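Local coordinates for ferric vibriobactin ABC transporter, periplasmic ferric vibriobactin-binding protein (Vibrio cholerae, PDB 3R5T) that binds the iron-loaded siderophore ferric vibriobactin in the periplasm of Vibrio cholerae, probably handing it to an ABC transporter for import, at residues P23-T34 with A42-T50; Y219-T230 with F243-S254. All blocks are in the same frame, centred on the assembly; numbering follows the deposited sequence. Where two conformers were deposited one is given.

Interaction 1: residues P23-T34 with A42-T50. With VBN ((4S,5R)-N-{3-[(2,3-dihydroxybenzoyl)amino]propyl}-2-(2,3-dihydroxyphenyl)-N-[3-({[(4S,5R)-2-(2,3-dihydroxyphenyl)-5-met hyl-4,5-dihydro-1,3-oxazol-4-yl]carbonyl}amino)propyl]-5-methyl-4,5-dihydro-1,3-oxazole-4-carboxamide), chain B.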
loop_
_atom_site.group_PDB
_atom_site.type_symbol
_atom_site.label_atom_id
_atom_site.label_comp_id
_atom_site.label_asym_id
_atom_site.label_seq_id
_atom_site.Cartn_x
_atom_site.Cartn_y
_atom_site.Cartn_z
ATOM N N PRO A 23 -14.550 -10.269 15.843
ATOM C CA PRO A 23 -13.947 -11.264 14.958
ATOM C C PRO A 23 -12.716 -11.943 15.558
ATOM O O PRO A 23 -11.814 -11.284 16.086
ATOM C CB PRO A 23 -13.542 -10.436 13.738
ATOM C CG PRO A 23 -14.530 -9.320 13.716
ATOM C CD PRO A 23 -14.764 -8.977 15.166
ATOM N N LYS A 24 -12.687 -13.270 15.463
ATOM C CA LYS A 24 -11.527 -14.036 15.902
ATOM C C LYS A 24 -10.920 -14.892 14.771
ATOM O O LYS A 24 -9.840 -15.466 14.926
ATOM C CB LYS A 24 -11.910 -14.922 17.095
ATOM C CG LYS A 24 -12.393 -14.121 18.314
ATOM C CD LYS A 24 -11.273 -13.234 18.849
ATOM C CE LYS A 24 -11.768 -12.171 19.849
ATOM N NZ LYS A 24 -12.465 -12.757 21.025
ATOM N N ARG A 25 -11.603 -14.971 13.631
ATOM C CA ARG A 25 -11.135 -15.803 12.523
ATOM C C ARG A 25 -11.352 -15.023 11.247
ATOM O O ARG A 25 -12.350 -15.217 10.554
ATOM C CB ARG A 25 -11.892 -17.143 12.457
ATOM C CG ARG A 25 -11.723 -18.028 13.684
ATOM C CD ARG A 25 -10.641 -19.088 13.481
ATOM N NE ARG A 25 -10.822 -19.908 12.276
ATOM C CZ ARG A 25 -9.831 -20.577 11.697
ATOM N NH1 ARG A 25 -8.621 -20.538 12.234
ATOM N NH2 ARG A 25 -10.044 -21.294 10.596
ATOM N N ILE A 26 -10.427 -14.118 10.954
ATOM C CA ILE A 26 -10.607 -13.184 9.847
ATOM C C ILE A 26 -10.000 -13.742 8.558
ATOM O O ILE A 26 -8.866 -14.204 8.560
ATOM C CB ILE A 26 -9.942 -11.822 10.152
ATOM C CG1 ILE A 26 -10.478 -11.226 11.462
ATOM C CG2 ILE A 26 -10.129 -10.866 8.987
ATOM C CD1 ILE A 26 -9.586 -10.153 12.068
ATOM N N LEU A 27 -10.764 -13.671 7.472
ATOM C CA LEU A 27 -10.316 -14.141 6.157
ATOM C C LEU A 27 -10.203 -12.948 5.217
ATOM O O LEU A 27 -11.178 -12.225 4.994
ATOM C CB LEU A 27 -11.304 -15.176 5.583
ATOM C CG LEU A 27 -10.845 -15.895 4.311
ATOM C CD1 LEU A 27 -11.343 -17.321 4.289
ATOM C CD2 LEU A 27 -11.302 -15.124 3.103
ATOM N N SER A 28 -9.011 -12.735 4.671
ATOM C CA SER A 28 -8.831 -11.624 3.752
ATOM C C SER A 28 -8.900 -12.075 2.309
ATOM O O SER A 28 -8.201 -13.025 1.913
ATOM C CB SER A 28 -7.491 -10.936 3.985
ATOM O OG SER A 28 -7.302 -9.943 2.994
ATOM N N THR A 29 -9.759 -11.421 1.530
ATOM C CA THR A 29 -9.842 -11.715 0.098
ATOM C C THR A 29 -8.978 -10.797 -0.759
ATOM O O THR A 29 -8.993 -10.917 -1.989
ATOM C CB THR A 29 -11.294 -11.650 -0.452
ATOM O OG1 THR A 29 -11.762 -10.290 -0.461
ATOM C CG2 THR A 29 -12.236 -12.500 0.402
ATOM N N ALA A 30 -8.251 -9.888 -0.100
ATOM C CA ALA A 30 -7.422 -8.894 -0.799
ATOM C C ALA A 30 -6.007 -8.885 -0.229
ATOM O O ALA A 30 -5.783 -8.430 0.904
ATOM C CB ALA A 30 -8.045 -7.465 -0.716
ATOM N N VAL A 31 -5.057 -9.378 -1.010
ATOM C CA VAL A 31 -3.676 -9.462 -0.561
ATOM C C VAL A 31 -3.152 -8.099 -0.064
ATOM O O VAL A 31 -2.384 -8.042 0.896
ATOM C CB VAL A 31 -2.786 -10.084 -1.682
ATOM C CG1 VAL A 31 -2.710 -9.148 -2.904
ATOM C CG2 VAL A 31 -1.387 -10.436 -1.156
ATOM N N THR A 32 -3.587 -7.007 -0.683
ATOM C CA THR A 32 -3.162 -5.680 -0.206
ATOM C C THR A 32 -3.555 -5.445 1.245
ATOM O O THR A 32 -2.778 -4.910 2.013
ATOM C CB THR A 32 -3.740 -4.528 -1.052
ATOM O OG1 THR A 32 -3.294 -4.676 -2.396
ATOM C CG2 THR A 32 -3.259 -3.175 -0.527
ATOM N N VAL A 33 -4.757 -5.860 1.628
ATOM C CA VAL A 33 -5.246 -5.524 2.955
ATOM C C VAL A 33 -4.576 -6.382 4.013
ATOM O O VAL A 33 -4.488 -5.986 5.174
ATOM C CB VAL A 33 -6.746 -5.713 3.011
ATOM C CG1 VAL A 33 -7.266 -5.532 4.432
ATOM C CG2 VAL A 33 -7.407 -4.726 2.061
ATOM N N THR A 34 -4.097 -7.559 3.615
ATOM C CA THR A 34 -3.530 -8.497 4.593
ATOM C C THR A 34 -2.330 -7.925 5.366
ATOM O O THR A 34 -2.170 -8.169 6.567
ATOM C CB THR A 34 -3.213 -9.817 3.894
ATOM O OG1 THR A 34 -4.438 -10.333 3.379
ATOM C CG2 THR A 34 -2.612 -10.828 4.849
ATOM N N ALA A 42 -4.158 -8.377 13.925
ATOM C CA ALA A 42 -5.504 -8.931 13.837
ATOM C C ALA A 42 -5.405 -10.429 13.536
ATOM O O ALA A 42 -4.461 -10.880 12.886
ATOM C CB ALA A 42 -6.308 -8.232 12.754
ATOM N N PRO A 43 -6.375 -11.196 14.027
ATOM C CA PRO A 43 -6.345 -12.653 13.855
ATOM C C PRO A 43 -6.781 -13.064 12.460
ATOM O O PRO A 43 -7.825 -13.698 12.260
ATOM C CB PRO A 43 -7.331 -13.144 14.911
ATOM C CG PRO A 43 -8.272 -11.976 15.121
ATOM C CD PRO A 43 -7.447 -10.755 14.940
ATOM N N VAL A 44 -5.971 -12.670 11.480
ATOM C CA VAL A 44 -6.201 -13.072 10.099
ATOM C C VAL A 44 -5.666 -14.487 9.921
ATOM O O VAL A 44 -4.507 -14.784 10.217
ATOM C CB VAL A 44 -5.615 -12.065 9.053
ATOM C CG1 VAL A 44 -4.137 -11.774 9.321
ATOM C CG2 VAL A 44 -5.860 -12.586 7.631
ATOM N N ILE A 45 -6.543 -15.370 9.491
ATOM C CA ILE A 45 -6.194 -16.786 9.487
ATOM C C ILE A 45 -5.995 -17.355 8.077
ATOM O O ILE A 45 -5.535 -18.484 7.916
ATOM C CB ILE A 45 -7.173 -17.626 10.374
ATOM C CG1 ILE A 45 -8.627 -17.356 9.993
ATOM C CG2 ILE A 45 -6.962 -17.289 11.843
ATOM C CD1 ILE A 45 -9.070 -17.992 8.691
ATOM N N ALA A 46 -6.280 -16.536 7.066
ATOM C CA ALA A 46 -6.159 -16.966 5.680
ATOM C C ALA A 46 -6.228 -15.733 4.805
ATOM O O ALA A 46 -6.887 -14.756 5.159
ATOM C CB ALA A 46 -7.276 -17.959 5.314
ATOM N N SER A 47 -5.518 -15.758 3.687
ATOM C CA SER A 47 -5.514 -14.626 2.771
ATOM C C SER A 47 -5.374 -15.080 1.334
ATOM O O SER A 47 -4.550 -15.945 1.026
ATOM C CB SER A 47 -4.364 -13.668 3.105
ATOM O OG SER A 47 -4.260 -12.646 2.129
ATOM N N ALA A 48 -6.173 -14.475 0.458
ATOM C CA ALA A 48 -5.922 -14.588 -0.971
ATOM C C ALA A 48 -4.580 -13.952 -1.332
ATOM O O ALA A 48 -3.961 -13.241 -0.527
ATOM C CB ALA A 48 -7.075 -13.964 -1.782
ATOM N N ALA A 49 -4.121 -14.212 -2.551
ATOM C CA ALA A 49 -2.782 -13.819 -2.973
ATOM C C ALA A 49 -2.801 -12.895 -4.191
ATOM O O ALA A 49 -3.865 -12.543 -4.719
ATOM C CB ALA A 49 -1.936 -15.081 -3.279
ATOM N N THR A 50 -1.626 -12.499 -4.658
ATOM C CA THR A 50 -1.544 -11.788 -5.949
ATOM C C THR A 50 -2.029 -12.682 -7.101
ATOM O O THR A 50 -2.300 -13.856 -6.890
ATOM C CB THR A 50 -0.106 -11.387 -6.255
ATOM O OG1 THR A 50 0.673 -12.586 -6.403
ATOM C CG2 THR A 50 0.465 -10.533 -5.124
HETATM C C VBN B . -1.627 -4.155 -13.468
HETATM N N VBN B . -3.310 -4.299 -11.580
HETATM O O VBN B . -2.118 -3.174 -13.917
HETATM C CA VBN B . -2.338 -4.988 -12.411
HETATM C CB VBN B . -3.214 -6.159 -12.998
HETATM C CAB VBN B . 3.249 -7.726 -7.331
HETATM O OAC VBN B . 1.746 0.185 -12.887
HETATM O OAD VBN B . 0.653 -8.216 -11.073
HETATM O OAF VBN B . -2.247 -1.424 -8.679
HETATM O OAG VBN B . -6.748 -0.758 -9.825
HETATM O OAH VBN B . -3.943 -3.926 -8.347
HETATM O OAI VBN B . -1.231 -2.131 -11.036
HETATM O OAJ VBN B . -4.525 -2.174 -10.500
HETATM O OAK VBN B . -1.517 -4.710 -9.280
HETATM C CAL VBN B . 0.104 1.430 -9.241
HETATM C CAM VBN B . -8.160 -3.510 -11.903
HETATM C CAN VBN B . -3.012 -6.536 -5.871
HETATM C CAO VBN B . -0.886 0.605 -8.609
HETATM C CAP VBN B . -8.092 -2.349 -11.081
HETATM C CAQ VBN B . -3.765 -5.491 -6.500
HETATM C CAR VBN B . 0.659 1.060 -10.520
HETATM C CAS VBN B . -6.995 -4.205 -12.259
HETATM C CAT VBN B . -1.780 -6.972 -6.420
HETATM C CAU VBN B . 1.125 -2.946 -15.061
HETATM C CAV VBN B . 1.603 -6.246 -14.025
HETATM C CAW VBN B . 0.527 -1.572 -14.714
HETATM C CAX VBN B . 2.308 -7.408 -13.285
HETATM C CAY VBN B . 0.112 -4.074 -15.270
HETATM C CAZ VBN B . 0.169 -5.955 -13.551
HETATM N NBB VBN B . 0.109 -1.368 -13.330
HETATM N NBC VBN B . 2.534 -7.070 -11.881
HETATM N NBD VBN B . 0.740 -6.011 -9.038
HETATM O OBF VBN B . 0.732 -7.785 -7.506
HETATM C CBG VBN B . 0.805 -0.414 -12.498
HETATM C CBH VBN B . 1.600 -7.520 -10.845
HETATM C CBJ VBN B . -4.544 -4.381 -12.318
HETATM C CBK VBN B . -1.316 -0.589 -9.258
HETATM C CBL VBN B . -6.846 -1.884 -10.622
HETATM C CBM VBN B . -3.257 -4.913 -7.661
HETATM C CBN VBN B . -0.799 -0.941 -10.470
HETATM C CBO VBN B . -5.745 -2.554 -10.969
HETATM C CBP VBN B . -2.066 -5.338 -8.187
HETATM C CBQ VBN B . 0.234 -0.079 -11.125
HETATM C CBR VBN B . -5.819 -3.769 -11.795
HETATM C CBS VBN B . -1.287 -6.392 -7.529
HETATM C CBU VBN B . 2.035 -7.907 -8.224
HETATM C CBW VBN B . -0.050 -6.882 -8.226
HETATM C CBX VBN B . 1.822 -6.908 -9.468
HETATM N NBY VBN B . -0.410 -4.706 -14.055
HETATM O OG1 VBN B . -4.585 -5.572 -13.075
HETATM C CG2 VBN B . -3.056 -7.548 -12.400
HETATM O O HOH W 1 -5.916 -11.123 -3.412
#
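Strands I26-S28 and V44-A49 run parallel, their axes 4.8 Å apart at closest and inclined by 21°. Four backbone hydrogen bonds set the register: I26 N to P43 O, I45 N to I26 O, S28 N to A46 O and A48 N to S28 O, all with N-H...O angles above 160°. I26 O is also approached by V44 CA.

At the start of the strands, I26 CD1 lies 3.6 Å from CD of the P43 ring, while I45 crosses R25 at about a right angle and sets CG1 3.8 Å above the centre of the guanidinium plane. NH2 of the same guanidinium is hydrogen-bonded to E85 O. On the sheet face that carries I26, V44, S28 and S47, T34 of the following helix brings OG1 to 2.6 Å from S47 OG and 2.9 Å from S28 OG, a buried cluster of three hydroxyls; S47 OG itself donates to A48 O on an in-plane lone pair. Its chi1 of 173°, OG anti to the backbone N, is what lets S47 reach T34. S28 OG also accepts from A30 N, an ST turn leading into the helix.

V31 CB packs 3.6 Å from A48 O, and one water joins V31 N to A49 O. This is a beta-alpha-beta crossover whose residues just past the C-terminal ends of the two strands, V31, T32 and T50, line the vibriobactin pocket.

Interaction 2: residues Y219-T230 with F243-S254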
loop_
_atom_site.group_PDB
_atom_site.type_symbol
_atom_site.label_atom_id
_atom_site.label_comp_id
_atom_site.label_asym_id
_atom_site.label_seq_id
_atom_site.Cartn_x
_atom_site.Cartn_y
_atom_site.Cartn_z
ATOM N N TYR A 219 2.489 6.993 -21.874
ATOM C CA TYR A 219 3.923 7.071 -21.644
ATOM C C TYR A 219 4.493 8.470 -21.854
ATOM O O TYR A 219 5.299 8.936 -21.048
ATOM C CB TYR A 219 4.620 6.102 -22.590
ATOM C CG TYR A 219 6.124 6.226 -22.649
ATOM C CD1 TYR A 219 6.748 6.731 -23.783
ATOM C CD2 TYR A 219 6.921 5.841 -21.580
ATOM C CE1 TYR A 219 8.119 6.829 -23.867
ATOM C CE2 TYR A 219 8.304 5.949 -21.646
ATOM C CZ TYR A 219 8.890 6.455 -22.788
ATOM O OH TYR A 219 10.252 6.550 -22.891
ATOM N N GLU A 220 4.080 9.121 -22.935
ATOM C CA GLU A 220 4.618 10.438 -23.297
ATOM C C GLU A 220 4.508 11.468 -22.174
ATOM O O GLU A 220 5.331 12.382 -22.077
ATOM C CB GLU A 220 3.939 11.005 -24.557
ATOM C CG GLU A 220 4.337 10.320 -25.844
ATOM C CD GLU A 220 3.883 8.882 -25.880
ATOM O OE1 GLU A 220 2.766 8.610 -25.381
ATOM O OE2 GLU A 220 4.645 8.035 -26.402
ATOM N N HIS A 221 3.481 11.354 -21.339
ATOM C CA HIS A 221 3.312 12.324 -20.255
ATOM C C HIS A 221 4.447 12.296 -19.231
ATOM O O HIS A 221 4.644 13.279 -18.504
ATOM C CB HIS A 221 1.964 12.154 -19.546
ATOM C CG HIS A 221 0.782 12.559 -20.374
ATOM N ND1 HIS A 221 0.588 13.847 -20.826
ATOM C CD2 HIS A 221 -0.282 11.844 -20.812
ATOM C CE1 HIS A 221 -0.538 13.905 -21.517
ATOM N NE2 HIS A 221 -1.085 12.702 -21.524
ATOM N N LEU A 222 5.159 11.173 -19.135
ATOM C CA LEU A 222 6.317 11.103 -18.243
ATOM C C LEU A 222 7.327 12.200 -18.536
ATOM O O LEU A 222 7.992 12.701 -17.621
ATOM C CB LEU A 222 7.012 9.737 -18.333
ATOM C CG LEU A 222 6.308 8.515 -17.729
ATOM C CD1 LEU A 222 7.154 7.285 -17.996
ATOM C CD2 LEU A 222 6.056 8.691 -16.224
ATOM N N THR A 223 7.437 12.594 -19.802
ATOM C CA THR A 223 8.385 13.648 -20.167
ATOM C C THR A 223 8.017 15.001 -19.576
ATOM O O THR A 223 8.842 15.899 -19.559
ATOM C CB THR A 223 8.510 13.838 -21.690
ATOM O OG1 THR A 223 7.275 14.340 -22.218
ATOM C CG2 THR A 223 8.891 12.531 -22.382
ATOM N N GLN A 224 6.778 15.135 -19.095
ATOM C CA GLN A 224 6.281 16.416 -18.592
ATOM C C GLN A 224 6.436 16.575 -17.086
ATOM O O GLN A 224 6.121 17.639 -16.543
ATOM C CB GLN A 224 4.821 16.608 -19.006
ATOM C CG GLN A 224 4.642 16.614 -20.526
ATOM C CD GLN A 224 3.182 16.678 -20.958
ATOM O OE1 GLN A 224 2.414 15.754 -20.723
ATOM N NE2 GLN A 224 2.805 17.772 -21.615
ATOM N N LEU A 225 6.940 15.541 -16.416
ATOM C CA LEU A 225 7.139 15.620 -14.966
ATOM C C LEU A 225 8.210 16.659 -14.616
ATOM O O LEU A 225 9.250 16.746 -15.271
ATOM C CB LEU A 225 7.486 14.239 -14.396
ATOM C CG LEU A 225 6.356 13.218 -14.496
ATOM C CD1 LEU A 225 6.861 11.809 -14.187
ATOM C CD2 LEU A 225 5.228 13.598 -13.558
ATOM N N GLN A 226 7.957 17.465 -13.589
ATOM C CA GLN A 226 8.863 18.573 -13.307
ATOM C C GLN A 226 9.743 18.396 -12.070
ATOM O O GLN A 226 10.709 19.146 -11.884
ATOM C CB GLN A 226 8.092 19.894 -13.210
ATOM C CG GLN A 226 7.323 20.282 -14.472
ATOM C CD GLN A 226 8.212 20.856 -15.574
ATOM O OE1 GLN A 226 7.739 21.595 -16.442
ATOM N NE2 GLN A 226 9.496 20.521 -15.542
ATOM N N ALA A 227 9.422 17.420 -11.231
ATOM C CA ALA A 227 10.150 17.280 -9.974
ATOM C C ALA A 227 11.629 16.957 -10.179
ATOM O O ALA A 227 12.030 16.268 -11.130
ATOM C CB ALA A 227 9.487 16.252 -9.055
ATOM N N GLU A 228 12.426 17.461 -9.249
ATOM C CA GLU A 228 13.867 17.312 -9.264
ATOM C C GLU A 228 14.311 15.926 -8.819
ATOM O O GLU A 228 15.471 15.554 -8.999
ATOM C CB GLU A 228 14.501 18.362 -8.352
ATOM C CG GLU A 228 14.246 19.798 -8.790
ATOM C CD GLU A 228 13.081 20.490 -8.075
ATOM O OE1 GLU A 228 12.083 19.836 -7.678
ATOM O OE2 GLU A 228 13.168 21.729 -7.918
ATOM N N THR A 229 13.386 15.172 -8.232
ATOM C CA THR A 229 13.671 13.839 -7.722
ATOM C C THR A 229 12.548 12.897 -8.138
ATOM O O THR A 229 11.383 13.283 -8.148
ATOM C CB THR A 229 13.821 13.848 -6.187
ATOM O OG1 THR A 229 14.965 14.642 -5.835
ATOM C CG2 THR A 229 13.999 12.434 -5.639
ATOM N N THR A 230 12.907 11.673 -8.517
ATOM C CA THR A 230 11.925 10.655 -8.860
ATOM C C THR A 230 12.175 9.390 -8.057
ATOM O O THR A 230 13.304 8.910 -7.985
ATOM C CB THR A 230 11.986 10.279 -10.364
ATOM O OG1 THR A 230 11.532 11.382 -11.157
ATOM C CG2 THR A 230 11.107 9.032 -10.657
ATOM N N PHE A 243 15.073 3.525 -16.020
ATOM C CA PHE A 243 14.388 4.813 -16.106
ATOM C C PHE A 243 15.383 5.916 -16.464
ATOM O O PHE A 243 15.168 6.681 -17.405
ATOM C CB PHE A 243 13.703 5.129 -14.775
ATOM C CG PHE A 243 12.854 6.365 -14.799
ATOM C CD1 PHE A 243 13.365 7.597 -14.395
ATOM C CD2 PHE A 243 11.515 6.288 -15.174
ATOM C CE1 PHE A 243 12.575 8.723 -14.396
ATOM C CE2 PHE A 243 10.715 7.414 -15.170
ATOM C CZ PHE A 243 11.240 8.643 -14.772
ATOM N N LEU A 244 16.479 5.978 -15.715
ATOM C CA LEU A 244 17.512 6.994 -15.909
ATOM C C LEU A 244 18.072 7.011 -17.325
ATOM O O LEU A 244 18.431 8.070 -17.846
ATOM C CB LEU A 244 18.659 6.738 -14.944
ATOM C CG LEU A 244 18.621 7.362 -13.563
ATOM C CD1 LEU A 244 19.273 6.421 -12.561
ATOM C CD2 LEU A 244 19.296 8.755 -13.572
ATOM N N HIS A 245 18.159 5.838 -17.940
ATOM C CA HIS A 245 18.772 5.722 -19.260
ATOM C C HIS A 245 17.766 5.652 -20.403
ATOM O O HIS A 245 18.148 5.457 -21.550
ATOM C CB HIS A 245 19.733 4.528 -19.312
ATOM C CG HIS A 245 20.978 4.732 -18.507
ATOM N ND1 HIS A 245 21.129 4.237 -17.231
ATOM C CD2 HIS A 245 22.121 5.402 -18.789
ATOM C CE1 HIS A 245 22.314 4.584 -16.763
ATOM N NE2 HIS A 245 22.937 5.292 -17.688
ATOM N N ASP A 246 16.485 5.822 -20.095
ATOM C CA ASP A 246 15.468 5.854 -21.135
ATOM C C ASP A 246 15.691 7.123 -21.953
ATOM O O ASP A 246 15.511 8.217 -21.441
ATOM C CB ASP A 246 14.079 5.864 -20.499
ATOM C CG ASP A 246 12.958 5.910 -21.519
ATOM O OD1 ASP A 246 13.206 6.292 -22.679
ATOM O OD2 ASP A 246 11.814 5.571 -21.152
ATOM N N PRO A 247 16.088 6.980 -23.227
ATOM C CA PRO A 247 16.491 8.152 -24.018
ATOM C C PRO A 247 15.384 9.189 -24.150
ATOM O O PRO A 247 15.671 10.382 -24.233
ATOM C CB PRO A 247 16.817 7.562 -25.402
ATOM C CG PRO A 247 17.026 6.133 -25.171
ATOM C CD PRO A 247 16.149 5.741 -24.020
ATOM N N ILE A 248 14.136 8.739 -24.186
ATOM C CA ILE A 248 13.023 9.671 -24.293
ATOM C C ILE A 248 12.951 10.617 -23.081
ATOM O O ILE A 248 12.576 11.782 -23.224
ATOM C CB ILE A 248 11.687 8.917 -24.491
ATOM C CG1 ILE A 248 11.732 8.053 -25.763
ATOM C CG2 ILE A 248 10.509 9.891 -24.495
ATOM C CD1 ILE A 248 11.855 8.834 -27.033
ATOM N N LEU A 249 13.360 10.130 -21.911
ATOM C CA LEU A 249 13.251 10.898 -20.664
ATOM C C LEU A 249 14.517 11.687 -20.306
ATOM O O LEU A 249 14.631 12.230 -19.206
ATOM C CB LEU A 249 12.893 9.951 -19.506
ATOM C CG LEU A 249 11.701 9.026 -19.746
ATOM C CD1 LEU A 249 11.471 8.112 -18.542
ATOM C CD2 LEU A 249 10.451 9.828 -20.073
ATOM N N LYS A 250 15.447 11.781 -21.248
ATOM C CA LYS A 250 16.776 12.306 -20.962
ATOM C C LYS A 250 16.769 13.711 -20.356
ATOM O O LYS A 250 17.690 14.084 -19.626
ATOM C CB LYS A 250 17.656 12.264 -22.226
ATOM C CG LYS A 250 17.145 13.099 -23.407
ATOM C CD LYS A 250 18.185 13.216 -24.539
ATOM C CE LYS A 250 18.261 11.960 -25.396
ATOM N NZ LYS A 250 17.085 11.765 -26.295
ATOM N N ASN A 251 15.725 14.475 -20.641
ATOM C CA ASN A 251 15.680 15.866 -20.191
ATOM C C ASN A 251 14.846 16.095 -18.925
ATOM O O ASN A 251 14.631 17.236 -18.506
ATOM C CB ASN A 251 15.237 16.777 -21.338
ATOM C CG ASN A 251 16.292 16.892 -22.414
ATOM O OD1 ASN A 251 17.481 17.020 -22.114
ATOM N ND2 ASN A 251 15.873 16.835 -23.675
ATOM N N LEU A 252 14.385 15.014 -18.299
ATOM C CA LEU A 252 13.665 15.146 -17.037
ATOM C C LEU A 252 14.557 15.783 -15.985
ATOM O O LEU A 252 15.731 15.449 -15.871
ATOM C CB LEU A 252 13.172 13.794 -16.513
ATOM C CG LEU A 252 11.843 13.269 -17.050
ATOM C CD1 LEU A 252 11.481 11.957 -16.359
ATOM C CD2 LEU A 252 10.741 14.289 -16.864
ATOM N N PRO A 253 14.002 16.714 -15.200
ATOM C CA PRO A 253 14.839 17.331 -14.172
ATOM C C PRO A 253 15.487 16.314 -13.234
ATOM O O PRO A 253 16.659 16.471 -12.879
ATOM C CB PRO A 253 13.857 18.234 -13.412
ATOM C CG PRO A 253 12.790 18.548 -14.420
ATOM C CD PRO A 253 12.660 17.319 -15.276
ATOM N N SER A 254 14.751 15.270 -12.855
ATOM C CA SER A 254 15.297 14.272 -11.942
ATOM C C SER A 254 16.425 13.451 -12.575
ATOM O O SER A 254 17.383 13.074 -11.898
ATOM C CB SER A 254 14.180 13.376 -11.411
ATOM O OG SER A 254 13.489 12.749 -12.481
HETATM O O HOH W 2 10.836 14.495 -12.845
#
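Y219 OH donates a short hydrogen bond to D246 OD2 (2.5 Å), at one end of a buried seam that joins the lead-in to strand 229-233 with the turns following helix 237-244, within the mixed-sheet part of this periplasmic binding protein. The phenol and carboxylate planes differ by only 10°, and OD2 is met on its syn side. With CG anti to the backbone N at chi1 170°, the Y219 ring carries its hydroxyl across to D246. OD2 has a second partner in Y170 OH, while OD1 accepts from I248 N in an Asx turn; both carboxylate oxygens are therefore bonded, which would probably favour the charged form.

Between the polar ends, apolar side chains pack on one another and on backbone carbonyls. L249 CD2 lies 3.9 Å from L222 CB, and T230 CG2 comes within 4.0 Å of F243 CE1. L252, modelled in two conformations, places CD2 3.3 Å from both L222 O and L225 O in one of them, so this contact is tentative. P253 continues this along the chain, its CG 3.3 Å from Q226 O.

At the far end helix 253-256 begins against the strand. E228 O receives a CA-H...O contact from S254 and a hydrogen bond from Q259 NE2. A227 O accepts from a water that also meets S254 OG. T230 OG1 lies 2.7 Å from S254 OG and is also hydrogen-bonded to N166 OD1.

In the fold
Interaction 1 closes before interaction 2 opens along the chain, and the two lie on opposite sides of its centre, with their centres 38 Å apart and nearest atoms about 21 Å apart. They share no sheet: 23-34 with 42-50 joins neighbouring strands of the five-stranded parallel sheet, whereas 219-230 with 243-254 runs into strand 229-233 of the mixed sheet and packs helix 253-256 against its start. Both sheets have strand order 3-2-1-4-5, consistent with the two-lobed build of siderophore-binding proteins, in which ligand sits between lobes. Interaction 1 reaches the vibriobactin pocket directly, V31 CG1 lying 4.0 Å from VBN CAN, whereas the side chain of L222 in interaction 2 stays about 10 Å from the ligand.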